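Local coordinates for envelope protein (White spot syndrome virus, PDB 7DDA) that is a viral envelope protein whose C-terminal domain, the part described here, binds sulfate at sites held responsible for heparin binding, at residues H81-S86 / N143-Y148; T95-Y100 / V132-R137; L102-K105 / T110-C113. One frame throughout, in Å; residues are numbered along the deposited sequence.

Contact 1. Residues H81-S86 / N143-Y148; sequences HIYKIS and NEEGKY. With SO4 (sulfate ion), chain B.
Within one four-stranded antiparallel sheet of the VP37 C-terminal domain, Tyr83 and Ile85 of strand 80-89 reach over the intervening strand 95-104 to meet Glu145 and Lys147 of strand 145-153. The short segments run 9.0 Å apart at closest approach, so side chains alone span the gap. Tyr83 makes the polar link: Tyr83 OH donates to Glu145 OE1 (2.7 Å), which accepts through its anti lone pair, the one turned away from OE2. A tyrosine suits the place because its rigid ring carries a donor this far from the backbone. Glu145 OE1 lies at the ring edge, in its plane, and the carboxylate plane is only 27° from that of the ring, while the two side chains cross at about a right angle. Glu145 CG sits between its own backbone N and carbonyl carbon (chi1 73°), and the chain then extends fully to bring OE1 to the phenol. Arg103 adds a long, weak ion pair to the same oxygen.

Beside this bond, Ile85 CD1 packs on the aliphatic part of Lys147, 3.8 Å from CD. Ile85 and Ser86 form a classic beta bulge opposite Leu99. Lys147 also borders a bound sulfate, probably from the crystallisation liquor, a placement consistent with a heparin-binding surface. The backbone N of Lys147 donates a hydrogen bond to sulfate O3, 2.7 Å away.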
ATOM      1  N   HIS A  81      -9.059  -7.659 -17.446  1.00 22.50           N
ATOM      2  CA  HIS A  81      -9.014  -6.507 -18.334  1.00 22.12           C
ATOM      3  C   HIS A  81      -9.418  -5.279 -17.527  1.00 21.64           C
ATOM      4  O   HIS A  81     -10.477  -5.272 -16.894  1.00 22.32           O
ATOM      5  CB  HIS A  81      -9.932  -6.708 -19.561  1.00 20.36           C
ATOM      6  CG  HIS A  81      -9.892  -5.572 -20.541  1.00 21.96           C
ATOM      7  ND1 HIS A  81     -10.965  -5.240 -21.344  1.00 21.62           N
ATOM      8  CD2 HIS A  81      -8.914  -4.682 -20.835  1.00 17.08           C
ATOM      9  CE1 HIS A  81     -10.647  -4.197 -22.093  1.00 20.18           C
ATOM     10  NE2 HIS A  81      -9.408  -3.839 -21.802  1.00 21.28           N
ATOM     11  N   ILE A  82      -8.571  -4.253 -17.535  1.00 20.53           N
ATOM     12  CA  ILE A  82      -8.787  -3.034 -16.761  1.00 19.60           C
ATOM     13  C   ILE A  82      -8.833  -1.859 -17.728  1.00 20.35           C
ATOM     14  O   ILE A  82      -7.975  -1.737 -18.610  1.00 20.53           O
ATOM     15  CB  ILE A  82      -7.688  -2.834 -15.699  1.00 18.32           C
ATOM     16  CG1 ILE A  82      -7.582  -4.081 -14.817  1.00 17.46           C
ATOM     17  CG2 ILE A  82      -7.971  -1.584 -14.862  1.00 17.11           C
ATOM     18  CD1 ILE A  82      -6.229  -4.236 -14.133  1.00 17.04           C
ATOM     19  N   TYR A  83      -9.829  -0.997 -17.564  1.00 17.32           N
ATOM     20  CA  TYR A  83     -10.096   0.009 -18.580  1.00 21.30           C
ATOM     21  C   TYR A  83     -10.705   1.228 -17.915  1.00 21.21           C
ATOM     22  O   TYR A  83     -11.404   1.123 -16.897  1.00 20.57           O
ATOM     23  CB  TYR A  83     -11.049  -0.513 -19.680  1.00 18.82           C
ATOM     24  CG  TYR A  83     -12.144  -1.391 -19.116  1.00 19.59           C
ATOM     25  CD1 TYR A  83     -13.338  -0.843 -18.690  1.00 18.14           C
ATOM     26  CD2 TYR A  83     -11.952  -2.765 -18.958  1.00 20.76           C
ATOM     27  CE1 TYR A  83     -14.332  -1.637 -18.152  1.00 20.42           C
ATOM     28  CE2 TYR A  83     -12.937  -3.567 -18.409  1.00 19.28           C
ATOM     29  CZ  TYR A  83     -14.121  -2.994 -18.011  1.00 19.60           C
ATOM     30  OH  TYR A  83     -15.110  -3.772 -17.470  1.00 22.95           O
ATOM     31  N   LYS A  84     -10.409   2.382 -18.497  1.00 20.41           N
ATOM     32  CA  LYS A  84     -11.082   3.615 -18.133  1.00 18.82           C
ATOM     33  C   LYS A  84     -12.534   3.568 -18.585  1.00 19.76           C
ATOM     34  O   LYS A  84     -12.825   3.292 -19.750  1.00 25.11           O
ATOM     35  CB  LYS A  84     -10.352   4.793 -18.770  1.00 20.06           C
ATOM     36  CG  LYS A  84     -11.028   6.135 -18.619  1.00 25.60           C
ATOM     37  CD  LYS A  84     -10.225   7.185 -19.368  1.00 25.51           C
ATOM     38  CE  LYS A  84     -11.091   8.333 -19.817  1.00 28.69           C
ATOM     39  NZ  LYS A  84     -10.303   9.287 -20.659  1.00 35.82           N
ATOM     40  N   ILE A  85     -13.453   3.798 -17.658  1.00 21.99           N
ATOM     41  CA  ILE A  85     -14.846   3.967 -18.040  1.00 21.03           C
ATOM     42  C   ILE A  85     -15.166   5.434 -18.290  1.00 26.22           C
ATOM     43  O   ILE A  85     -15.863   5.765 -19.252  1.00 24.72           O
ATOM     44  CB  ILE A  85     -15.762   3.363 -16.961  1.00 24.12           C
ATOM     45  CG1 ILE A  85     -15.655   1.834 -16.953  1.00 20.16           C
ATOM     46  CG2 ILE A  85     -17.212   3.802 -17.153  1.00 18.13           C
ATOM     47  CD1 ILE A  85     -16.351   1.215 -15.771  1.00 17.72           C
ATOM     48  N   SER A  86     -14.617   6.336 -17.474  1.00 28.94           N
ATOM     49  CA  SER A  86     -15.115   7.705 -17.454  1.00 23.46           C
ATOM     50  C   SER A  86     -14.153   8.614 -16.685  1.00 25.33           C
ATOM     51  O   SER A  86     -13.572   8.207 -15.670  1.00 22.52           O
ATOM     52  CB  SER A  86     -16.510   7.726 -16.818  1.00 20.10           C
ATOM     53  OG  SER A  86     -17.023   9.035 -16.752  1.00 35.54           O
ATOM     54  N   ASN A 143     -16.499 -12.724 -16.981  1.00 27.40           N
ATOM     55  CA  ASN A 143     -16.934 -11.663 -17.884  1.00 28.56           C
ATOM     56  C   ASN A 143     -17.807 -10.624 -17.194  1.00 24.37           C
ATOM     57  O   ASN A 143     -18.299  -9.700 -17.857  1.00 21.84           O
ATOM     58  CB  ASN A 143     -17.642 -12.221 -19.121  1.00 24.87           C
ATOM     59  CG  ASN A 143     -16.662 -12.858 -20.079  1.00 33.25           C
ATOM     60  OD1 ASN A 143     -15.619 -12.266 -20.391  1.00 33.94           O
ATOM     61  ND2 ASN A 143     -16.960 -14.076 -20.521  1.00 26.52           N
ATOM     62  N   GLU A 144     -17.998 -10.723 -15.888  1.00 20.81           N
ATOM     63  CA  GLU A 144     -18.592  -9.626 -15.152  1.00 21.91           C
ATOM     64  C   GLU A 144     -17.510  -8.614 -14.757  1.00 23.31           C
ATOM     65  O   GLU A 144     -16.334  -8.955 -14.621  1.00 23.68           O
ATOM     66  CB  GLU A 144     -19.322 -10.165 -13.932  1.00 20.61           C
ATOM     67  CG  GLU A 144     -19.979  -9.088 -13.134  1.00 26.48           C
ATOM     68  CD  GLU A 144     -20.666  -9.627 -11.919  1.00 33.02           C
ATOM     69  OE1 GLU A 144     -20.601 -10.871 -11.717  1.00 31.93           O
ATOM     70  OE2 GLU A 144     -21.256  -8.801 -11.180  1.00 27.64           O
ATOM     71  N   GLU A 145     -17.901  -7.348 -14.631  1.00 23.06           N
ATOM     72  CA  GLU A 145     -16.974  -6.283 -14.271  1.00 21.78           C
ATOM     73  C   GLU A 145     -17.246  -5.786 -12.858  1.00 21.49           C
ATOM     74  O   GLU A 145     -18.388  -5.806 -12.378  1.00 19.00           O
ATOM     75  CB  GLU A 145     -17.063  -5.091 -15.234  1.00 19.74           C
ATOM     76  CG  GLU A 145     -18.329  -4.267 -15.042  1.00 19.66           C
ATOM     77  CD  GLU A 145     -18.425  -3.038 -15.949  1.00 22.96           C
ATOM     78  OE1 GLU A 145     -17.438  -2.716 -16.661  1.00 21.27           O
ATOM     79  OE2 GLU A 145     -19.512  -2.404 -15.949  1.00 21.40           O
ATOM     80  N   GLY A 146     -16.171  -5.360 -12.200  1.00 20.75           N
ATOM     81  CA  GLY A 146     -16.249  -4.509 -11.022  1.00 15.85           C
ATOM     82  C   GLY A 146     -15.856  -3.085 -11.394  1.00 16.65           C
ATOM     83  O   GLY A 146     -14.886  -2.868 -12.126  1.00 16.69           O
ATOM     84  N   LYS A 147     -16.622  -2.122 -10.895  1.00 15.71           N
ATOM     85  CA  LYS A 147     -16.380  -0.710 -11.174  1.00 16.33           C
ATOM     86  C   LYS A 147     -15.812  -0.026  -9.935  1.00 18.60           C
ATOM     87  O   LYS A 147     -16.357  -0.175  -8.834  1.00 18.16           O
ATOM     88  CB  LYS A 147     -17.663  -0.009 -11.629  1.00 13.72           C
ATOM     89  CG  LYS A 147     -18.241  -0.612 -12.901  1.00 16.42           C
ATOM     90  CD  LYS A 147     -19.293   0.272 -13.569  1.00 18.56           C
ATOM     91  CE  LYS A 147     -20.470   0.570 -12.654  1.00 13.99           C
ATOM     92  NZ  LYS A 147     -21.249  -0.615 -12.259  1.00 13.69           N
ATOM     93  N   TYR A 148     -14.741   0.751 -10.128  1.00 18.17           N
ATOM     94  CA  TYR A 148     -14.032   1.416  -9.039  1.00 16.07           C
ATOM     95  C   TYR A 148     -13.852   2.888  -9.377  1.00 18.01           C
ATOM     96  O   TYR A 148     -13.192   3.228 -10.363  1.00 21.12           O
ATOM     97  CB  TYR A 148     -12.702   0.702  -8.784  1.00 15.85           C
ATOM     98  CG  TYR A 148     -13.016  -0.743  -8.435  1.00 19.13           C
ATOM     99  CD1 TYR A 148     -13.506  -1.075  -7.174  1.00 20.24           C
ATOM    100  CD2 TYR A 148     -12.928  -1.749  -9.386  1.00 18.56           C
ATOM    101  CE1 TYR A 148     -13.861  -2.364  -6.858  1.00 20.05           C
ATOM    102  CE2 TYR A 148     -13.286  -3.060  -9.073  1.00 19.78           C
ATOM    103  CZ  TYR A 148     -13.750  -3.353  -7.812  1.00 20.43           C
ATOM    104  OH  TYR A 148     -14.097  -4.641  -7.487  1.00 25.87           O
TER
HETATM  105  S   SO4 B 301     -19.829  -2.717 -10.107  0.52 10.77           S
HETATM  106  O1  SO4 B 301     -20.806  -3.001  -9.050  0.52 24.49           O
HETATM  107  O2  SO4 B 301     -19.048  -3.893 -10.373  0.52 17.01           O
HETATM  108  O3  SO4 B 301     -18.962  -1.677  -9.576  0.52 24.41           O
HETATM  109  O4  SO4 B 301     -20.502  -2.240 -11.286  0.52 11.60           O

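Contact 2. Residues T95-Y100 / V132-R137; sequences TKKLLY and VAENNR. With SO4 (sulfate ion), chain B.
Two bends in Lys97 and one in Glu134 bring their charged ends together across a four-stranded antiparallel sheet. Lys97 leaves strand 95-104 with CG opposite its backbone N (chi1 175°), then turns at chi2 and chi4, which carries the ammonium group over toward strand 131-135. Glu134 starts with CG beside its backbone N and folds at chi2 (88°), swinging the carboxylate back to meet it. Strand 145-153 lies between these two strands, whose segments run in nearly the same direction with axes 8.4 Å apart, and the long side chains bridge over it.

The result is a salt bridge on the outer surface of the sheet. Lys97 NZ donates to Glu134 OE1 at 2.8 Å, and OE1 accepts through its syn lone pair, on the side of the other oxygen; Glu134 OE2 is farther from Lys97 NZ, at 3.4 Å, so the grip is lopsided. A lysine fits because its four methylenes give both the reach and an apolar flank: Lys97 CE lies 3.6 Å from Ala133 CB, which gives the methylene a small apolar surface to rest on. Leu99 packs against the Glu134 side chain, Leu99 CD1 lying 3.9 Å from Glu134 CD, with the two side chains crossing at about a right angle.

Farther along the same segment the backbone leaves the strand, and Arg137 forms a salt bridge with Glu120 of the second subunit. Asn136 turns instead to the sulfate that lies beside Lys147. Its amide nitrogen ND2 is very close to sulfate O2, 2.5 Å, too short to be taken at face value, so the hydrogen bond from Asn136 ND2 to that oxygen is doubtful in detail.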
ATOM      1  N   THR A  95     -12.261  19.376  -8.640  1.00 31.73           N
ATOM      2  CA  THR A  95     -12.144  17.943  -8.459  1.00 25.43           C
ATOM      3  C   THR A  95     -12.371  17.232  -9.781  1.00 28.67           C
ATOM      4  O   THR A  95     -12.878  17.785 -10.762  1.00 31.07           O
ATOM      5  CB  THR A  95     -13.117  17.386  -7.406  1.00 24.22           C
ATOM      6  OG1 THR A  95     -14.477  17.599  -7.816  1.00 26.11           O
ATOM      7  CG2 THR A  95     -12.870  18.033  -6.042  1.00 26.36           C
ATOM      8  N   LYS A  96     -12.004  15.968  -9.754  1.00 27.46           N
ATOM      9  CA  LYS A  96     -11.959  15.099 -10.907  1.00 29.42           C
ATOM     10  C   LYS A  96     -12.581  13.786 -10.464  1.00 28.56           C
ATOM     11  O   LYS A  96     -12.294  13.314  -9.356  1.00 25.39           O
ATOM     12  CB  LYS A  96     -10.506  14.896 -11.311  1.00 30.90           C
ATOM     13  CG  LYS A  96     -10.281  14.338 -12.656  1.00 35.65           C
ATOM     14  CD  LYS A  96      -9.952  15.469 -13.585  1.00 37.09           C
ATOM     15  CE  LYS A  96      -9.722  14.942 -14.952  1.00 39.01           C
ATOM     16  NZ  LYS A  96     -10.217  15.854 -16.005  1.00 43.44           N
ATOM     17  N   LYS A  97     -13.446  13.207 -11.289  1.00 28.45           N
ATOM     18  CA  LYS A  97     -14.023  11.896 -10.990  1.00 28.09           C
ATOM     19  C   LYS A  97     -13.516  10.890 -12.017  1.00 27.51           C
ATOM     20  O   LYS A  97     -13.774  11.042 -13.215  1.00 30.30           O
ATOM     21  CB  LYS A  97     -15.545  11.953 -10.977  1.00 23.63           C
ATOM     22  CG  LYS A  97     -16.196  10.617 -10.791  1.00 27.00           C
ATOM     23  CD  LYS A  97     -15.878  10.000  -9.448  1.00 28.40           C
ATOM     24  CE  LYS A  97     -16.399   8.555  -9.373  1.00 29.68           C
ATOM     25  NZ  LYS A  97     -17.797   8.383  -9.893  1.00 25.79           N
ATOM     26  N   LEU A  98     -12.772   9.885 -11.549  1.00 21.40           N
ATOM     27  CA  LEU A  98     -12.113   8.911 -12.411  1.00 22.12           C
ATOM     28  C   LEU A  98     -12.704   7.541 -12.128  1.00 22.13           C
ATOM     29  O   LEU A  98     -12.648   7.062 -10.991  1.00 23.77           O
ATOM     30  CB  LEU A  98     -10.600   8.891 -12.177  1.00 19.13           C
ATOM     31  CG  LEU A  98      -9.891  10.222 -12.429  1.00 26.11           C
ATOM     32  CD1 LEU A  98      -8.391  10.079 -12.201  1.00 18.09           C
ATOM     33  CD2 LEU A  98     -10.183  10.736 -13.835  1.00 26.23           C
ATOM     34  N   LEU A  99     -13.249   6.900 -13.153  1.00 18.34           N
ATOM     35  CA  LEU A  99     -13.969   5.655 -12.944  1.00 21.43           C
ATOM     36  C   LEU A  99     -13.374   4.570 -13.825  1.00 21.33           C
ATOM     37  O   LEU A  99     -13.222   4.761 -15.033  1.00 23.61           O
ATOM     38  CB  LEU A  99     -15.466   5.842 -13.222  1.00 19.96           C
ATOM     39  CG  LEU A  99     -16.340   4.597 -13.211  1.00 19.31           C
ATOM     40  CD1 LEU A  99     -16.290   3.927 -11.853  1.00 18.98           C
ATOM     41  CD2 LEU A  99     -17.777   4.986 -13.557  1.00 20.41           C
ATOM     42  N   TYR A 100     -13.056   3.428 -13.217  1.00 22.02           N
ATOM     43  CA  TYR A 100     -12.432   2.311 -13.907  1.00 18.83           C
ATOM     44  C   TYR A 100     -13.260   1.050 -13.733  1.00 18.66           C
ATOM     45  O   TYR A 100     -14.018   0.914 -12.769  1.00 19.41           O
ATOM     46  CB  TYR A 100     -11.000   2.101 -13.394  1.00 17.50           C
ATOM     47  CG  TYR A 100     -10.179   3.308 -13.728  1.00 20.56           C
ATOM     48  CD1 TYR A 100      -9.534   3.418 -14.957  1.00 17.31           C
ATOM     49  CD2 TYR A 100     -10.124   4.389 -12.852  1.00 20.49           C
ATOM     50  CE1 TYR A 100      -8.817   4.555 -15.285  1.00 16.68           C
ATOM     51  CE2 TYR A 100      -9.411   5.532 -13.177  1.00 21.18           C
ATOM     52  CZ  TYR A 100      -8.767   5.611 -14.390  1.00 19.08           C
ATOM     53  OH  TYR A 100      -8.062   6.757 -14.688  1.00 20.61           O
ATOM     54  N   VAL A 132     -13.409   7.607  -2.210  1.00 26.28           N
ATOM     55  CA  VAL A 132     -13.901   6.382  -2.837  1.00 26.05           C
ATOM     56  C   VAL A 132     -15.354   6.579  -3.233  1.00 23.44           C
ATOM     57  O   VAL A 132     -16.157   7.095  -2.449  1.00 27.68           O
ATOM     58  CB  VAL A 132     -13.748   5.181  -1.888  1.00 28.68           C
ATOM     59  CG1 VAL A 132     -14.151   3.875  -2.593  1.00 27.04           C
ATOM     60  CG2 VAL A 132     -12.319   5.084  -1.393  1.00 23.20           C
ATOM     61  N   ALA A 133     -15.695   6.184  -4.455  1.00 24.02           N
ATOM     62  CA  ALA A 133     -17.074   6.275  -4.925  1.00 23.29           C
ATOM     63  C   ALA A 133     -17.572   4.870  -5.235  1.00 19.01           C
ATOM     64  O   ALA A 133     -17.785   4.078  -4.314  1.00 19.49           O
ATOM     65  CB  ALA A 133     -17.187   7.195  -6.147  1.00 15.88           C
ATOM     66  N   GLU A 134     -17.739   4.547  -6.519  1.00 20.87           N
ATOM     67  CA  GLU A 134     -18.053   3.175  -6.908  1.00 19.05           C
ATOM     68  C   GLU A 134     -16.994   2.215  -6.381  1.00 19.05           C
ATOM     69  O   GLU A 134     -15.790   2.461  -6.502  1.00 20.94           O
ATOM     70  CB  GLU A 134     -18.132   3.050  -8.425  1.00 17.56           C
ATOM     71  CG  GLU A 134     -19.321   3.729  -9.071  1.00 19.75           C
ATOM     72  CD  GLU A 134     -19.059   5.178  -9.426  1.00 24.56           C
ATOM     73  OE1 GLU A 134     -18.132   5.790  -8.859  1.00 25.33           O
ATOM     74  OE2 GLU A 134     -19.772   5.699 -10.303  1.00 33.70           O
ATOM     75  N   ASN A 135     -17.455   1.107  -5.807  1.00 16.31           N
ATOM     76  CA  ASN A 135     -16.553   0.083  -5.295  1.00 18.13           C
ATOM     77  C   ASN A 135     -17.324  -1.227  -5.217  1.00 20.49           C
ATOM     78  O   ASN A 135     -18.179  -1.381  -4.347  1.00 25.50           O
ATOM     79  CB  ASN A 135     -16.021   0.478  -3.925  1.00 21.07           C
ATOM     80  CG  ASN A 135     -14.886  -0.395  -3.479  1.00 24.00           C
ATOM     81  OD1 ASN A 135     -14.834  -1.579  -3.802  1.00 26.35           O
ATOM     82  ND2 ASN A 135     -13.965   0.178  -2.720  1.00 31.80           N
ATOM     83  N   ASN A 136     -16.999  -2.181  -6.080  1.00 25.14           N
ATOM     84  CA  ASN A 136     -17.673  -3.477  -6.058  1.00 21.81           C
ATOM     85  C   ASN A 136     -16.974  -4.409  -5.069  1.00 23.06           C
ATOM     86  O   ASN A 136     -15.868  -4.901  -5.324  1.00 23.42           O
ATOM     87  CB  ASN A 136     -17.709  -4.075  -7.461  1.00 19.65           C
ATOM     88  CG  ASN A 136     -18.525  -5.351  -7.525  1.00 24.98           C
ATOM     89  OD1 ASN A 136     -18.854  -5.944  -6.499  1.00 26.96           O
ATOM     90  ND2 ASN A 136     -18.884  -5.765  -8.733  1.00 23.92           N
ATOM     91  N   ARG A 137     -17.638  -4.684  -3.959  1.00 24.04           N
ATOM     92  CA  ARG A 137     -17.119  -5.577  -2.932  1.00 27.68           C
ATOM     93  C   ARG A 137     -17.615  -7.004  -3.084  1.00 26.76           C
ATOM     94  O   ARG A 137     -17.223  -7.870  -2.295  1.00 29.61           O
ATOM     95  CB  ARG A 137     -17.503  -5.050  -1.543  1.00 25.08           C
ATOM     96  CG  ARG A 137     -16.835  -3.750  -1.243  1.00 26.90           C
ATOM     97  CD  ARG A 137     -17.581  -2.916  -0.250  1.00 28.08           C
ATOM     98  NE  ARG A 137     -16.817  -1.705   0.060  1.00 38.96           N
ATOM     99  CZ  ARG A 137     -15.614  -1.678   0.635  1.00 36.12           C
ATOM    100  NH1 ARG A 137     -15.013  -2.798   1.042  1.00 35.13           N
ATOM    101  NH2 ARG A 137     -15.020  -0.511   0.831  1.00 37.35           N
TER
HETATM  102  S   SO4 B 301     -19.829  -2.717 -10.107  0.52 10.77           S
HETATM  103  O1  SO4 B 301     -20.806  -3.001  -9.050  0.52 24.49           O
HETATM  104  O2  SO4 B 301     -19.048  -3.893 -10.373  0.52 17.01           O
HETATM  105  O3  SO4 B 301     -18.962  -1.677  -9.576  0.52 24.41           O
HETATM  106  O4  SO4 B 301     -20.502  -2.240 -11.286  0.52 11.60           O

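Contact 3. Residues L102-K105 / T110-C113; sequences LRNK and TCLC
Leu102 and Asn104 face Cys113 and Cys111 across a beta-arch, in which two strands joined by a short loop belong to different sheets and meet through side chains instead of backbone hydrogen bonds. Strand 95-104 lies in one sheet of the sandwich and strand 110-120 in the other; their segments run roughly antiparallel, at 155°, with axes 8.6 Å apart.

Asn104 points into the gap with CG opposite its backbone N (chi1 177°), which sets the amide against Cys111: ND2 lies 3.5 Å from Cys111 SG, and CG is 3.7 Å from the same sulfur. This is packing, for the polar atoms of the amide are engaged by backbone atoms of the arch and of a second loop. OD1 accepts from Lys106 N in the arch, while ND2 donates to Tyr109 O of the arch and to Ile140 O of the second loop. Three bonds thus fix the rotation of a buried amide, and asparagine suits the place because one short group can offer both a donor and an acceptor to the loops.

Cys111 is disulfide-bonded to Cys169 of the neighbouring strand 160-170, so the sulfur that meets Asn104 also cross-links two strands of its sheet. Cys113, two residues on, holds SG opposite its backbone N (chi1 -167°) and points toward Leu102. There the contact is purely apolar: Phe165 packs against both residues, and Phe80 and Ile82 add to the surroundings of the leucine. A branched leucine tip can bridge this spacing between the sheets, bringing Leu102 CD1 to 4.3 Å from Cys113 SG.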
ATOM      1  N   LEU A 102     -12.829  -3.318 -13.887  1.00 18.71           N
ATOM      2  CA  LEU A 102     -12.025  -4.528 -13.989  1.00 20.43           C
ATOM      3  C   LEU A 102     -12.951  -5.687 -14.346  1.00 21.79           C
ATOM      4  O   LEU A 102     -13.893  -5.987 -13.600  1.00 21.72           O
ATOM      5  CB  LEU A 102     -11.278  -4.812 -12.675  1.00 20.09           C
ATOM      6  CG  LEU A 102     -10.406  -6.078 -12.591  1.00 25.27           C
ATOM      7  CD1 LEU A 102      -9.186  -5.876 -11.683  1.00 24.59           C
ATOM      8  CD2 LEU A 102     -11.203  -7.291 -12.123  1.00 22.54           C
ATOM      9  N   ARG A 103     -12.677  -6.349 -15.463  1.00 21.13           N
ATOM     10  CA  ARG A 103     -13.454  -7.511 -15.872  1.00 23.56           C
ATOM     11  C   ARG A 103     -12.698  -8.806 -15.602  1.00 26.04           C
ATOM     12  O   ARG A 103     -11.538  -8.962 -16.012  1.00 24.31           O
ATOM     13  CB  ARG A 103     -13.832  -7.441 -17.350  1.00 23.21           C
ATOM     14  CG  ARG A 103     -15.034  -8.319 -17.673  1.00 24.03           C
ATOM     15  CD  ARG A 103     -15.405  -8.253 -19.151  1.00 20.09           C
ATOM     16  NE  ARG A 103     -15.745  -6.901 -19.587  1.00 16.59           N
ATOM     17  CZ  ARG A 103     -16.892  -6.277 -19.311  1.00 20.17           C
ATOM     18  NH1 ARG A 103     -17.841  -6.878 -18.600  1.00 21.54           N
ATOM     19  NH2 ARG A 103     -17.095  -5.038 -19.747  1.00 19.57           N
ATOM     20  N   ASN A 104     -13.371  -9.729 -14.919  1.00 27.91           N
ATOM     21  CA  ASN A 104     -12.867 -11.081 -14.735  1.00 28.79           C
ATOM     22  C   ASN A 104     -12.896 -11.809 -16.077  1.00 30.32           C
ATOM     23  O   ASN A 104     -13.958 -11.973 -16.684  1.00 32.74           O
ATOM     24  CB  ASN A 104     -13.712 -11.799 -13.678  1.00 27.13           C
ATOM     25  CG  ASN A 104     -13.298 -13.262 -13.454  1.00 31.51           C
ATOM     26  OD1 ASN A 104     -12.324 -13.767 -14.033  1.00 26.06           O
ATOM     27  ND2 ASN A 104     -14.044 -13.942 -12.591  1.00 27.67           N
ATOM     28  N   LYS A 105     -11.727 -12.217 -16.559  1.00 28.79           N
ATOM     29  CA  LYS A 105     -11.614 -12.956 -17.809  1.00 30.23           C
ATOM     30  C   LYS A 105     -11.141 -14.390 -17.599  1.00 36.59           C
ATOM     31  O   LYS A 105     -10.700 -15.033 -18.552  1.00 36.61           O
ATOM     32  CB  LYS A 105     -10.667 -12.234 -18.761  1.00 33.15           C
ATOM     33  CG  LYS A 105     -11.111 -10.835 -19.086  1.00 32.00           C
ATOM     34  CD  LYS A 105     -12.299 -10.886 -20.003  1.00 29.10           C
ATOM     35  CE  LYS A 105     -11.876 -10.538 -21.394  1.00 28.00           C
ATOM     36  NZ  LYS A 105     -12.994 -10.696 -22.350  1.00 35.48           N
ATOM     37  N   THR A 110     -14.608 -17.308 -10.086  1.00 33.27           N
ATOM     38  CA  THR A 110     -15.286 -16.197  -9.443  1.00 35.05           C
ATOM     39  C   THR A 110     -14.235 -15.415  -8.667  1.00 38.88           C
ATOM     40  O   THR A 110     -13.279 -16.007  -8.154  1.00 35.87           O
ATOM     41  CB  THR A 110     -16.387 -16.708  -8.507  1.00 37.51           C
ATOM     42  OG1 THR A 110     -17.279 -17.543  -9.254  1.00 40.34           O
ATOM     43  CG2 THR A 110     -17.178 -15.553  -7.879  1.00 32.99           C
ATOM     44  N   CYS A 111     -14.383 -14.087  -8.596  1.00 32.84           N
ATOM     45  CA  CYS A 111     -13.344 -13.263  -7.996  1.00 30.26           C
ATOM     46  C   CYS A 111     -13.912 -12.251  -7.015  1.00 30.12           C
ATOM     47  O   CYS A 111     -15.044 -11.775  -7.151  1.00 28.69           O
ATOM     48  CB  CYS A 111     -12.521 -12.516  -9.045  1.00 26.12           C
ATOM     49  SG  CYS A 111     -11.557 -13.565 -10.150  1.00 34.45           S
ATOM     50  N   LEU A 112     -13.094 -11.937  -6.017  1.00 30.51           N
ATOM     51  CA  LEU A 112     -13.240 -10.745  -5.203  1.00 28.36           C
ATOM     52  C   LEU A 112     -12.122  -9.760  -5.545  1.00 28.19           C
ATOM     53  O   LEU A 112     -11.030 -10.152  -5.979  1.00 25.66           O
ATOM     54  CB  LEU A 112     -13.216 -11.100  -3.719  1.00 27.48           C
ATOM     55  CG  LEU A 112     -14.447 -11.806  -3.152  1.00 29.73           C
ATOM     56  CD1 LEU A 112     -14.172 -12.188  -1.717  1.00 26.27           C
ATOM     57  CD2 LEU A 112     -15.712 -10.938  -3.233  1.00 23.95           C
ATOM     58  N   CYS A 113     -12.411  -8.471  -5.360  1.00 24.14           N
ATOM     59  CA  CYS A 113     -11.455  -7.410  -5.647  1.00 21.00           C
ATOM     60  C   CYS A 113     -11.490  -6.384  -4.526  1.00 26.90           C
ATOM     61  O   CYS A 113     -12.556  -5.846  -4.210  1.00 27.20           O
ATOM     62  CB  CYS A 113     -11.771  -6.733  -6.982  1.00 21.24           C
ATOM     63  SG  CYS A 113     -10.461  -5.663  -7.597  1.00 24.38           S
TER

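In the fold
Followed from the N terminus, the chain enters contact 1 on strand 80-89, turns back into strand 95-104 for the first halves of contacts 2 and 3, and then closes the loops in reverse order. Contact 3 closes first, through the short arch to strand 110-120; contact 2 follows at strand 131-135, and contact 1 last at strand 145-153. The three are therefore nested, 3 within 2 within 1, and none cross. Contacts 1 and 2 each span one intervening strand of the same sheet and share the sulfate, whereas contact 3 joins that sheet to the other. Tyr148 N to Tyr100 O is a probable hydrogen bond linking contacts 1 and 2.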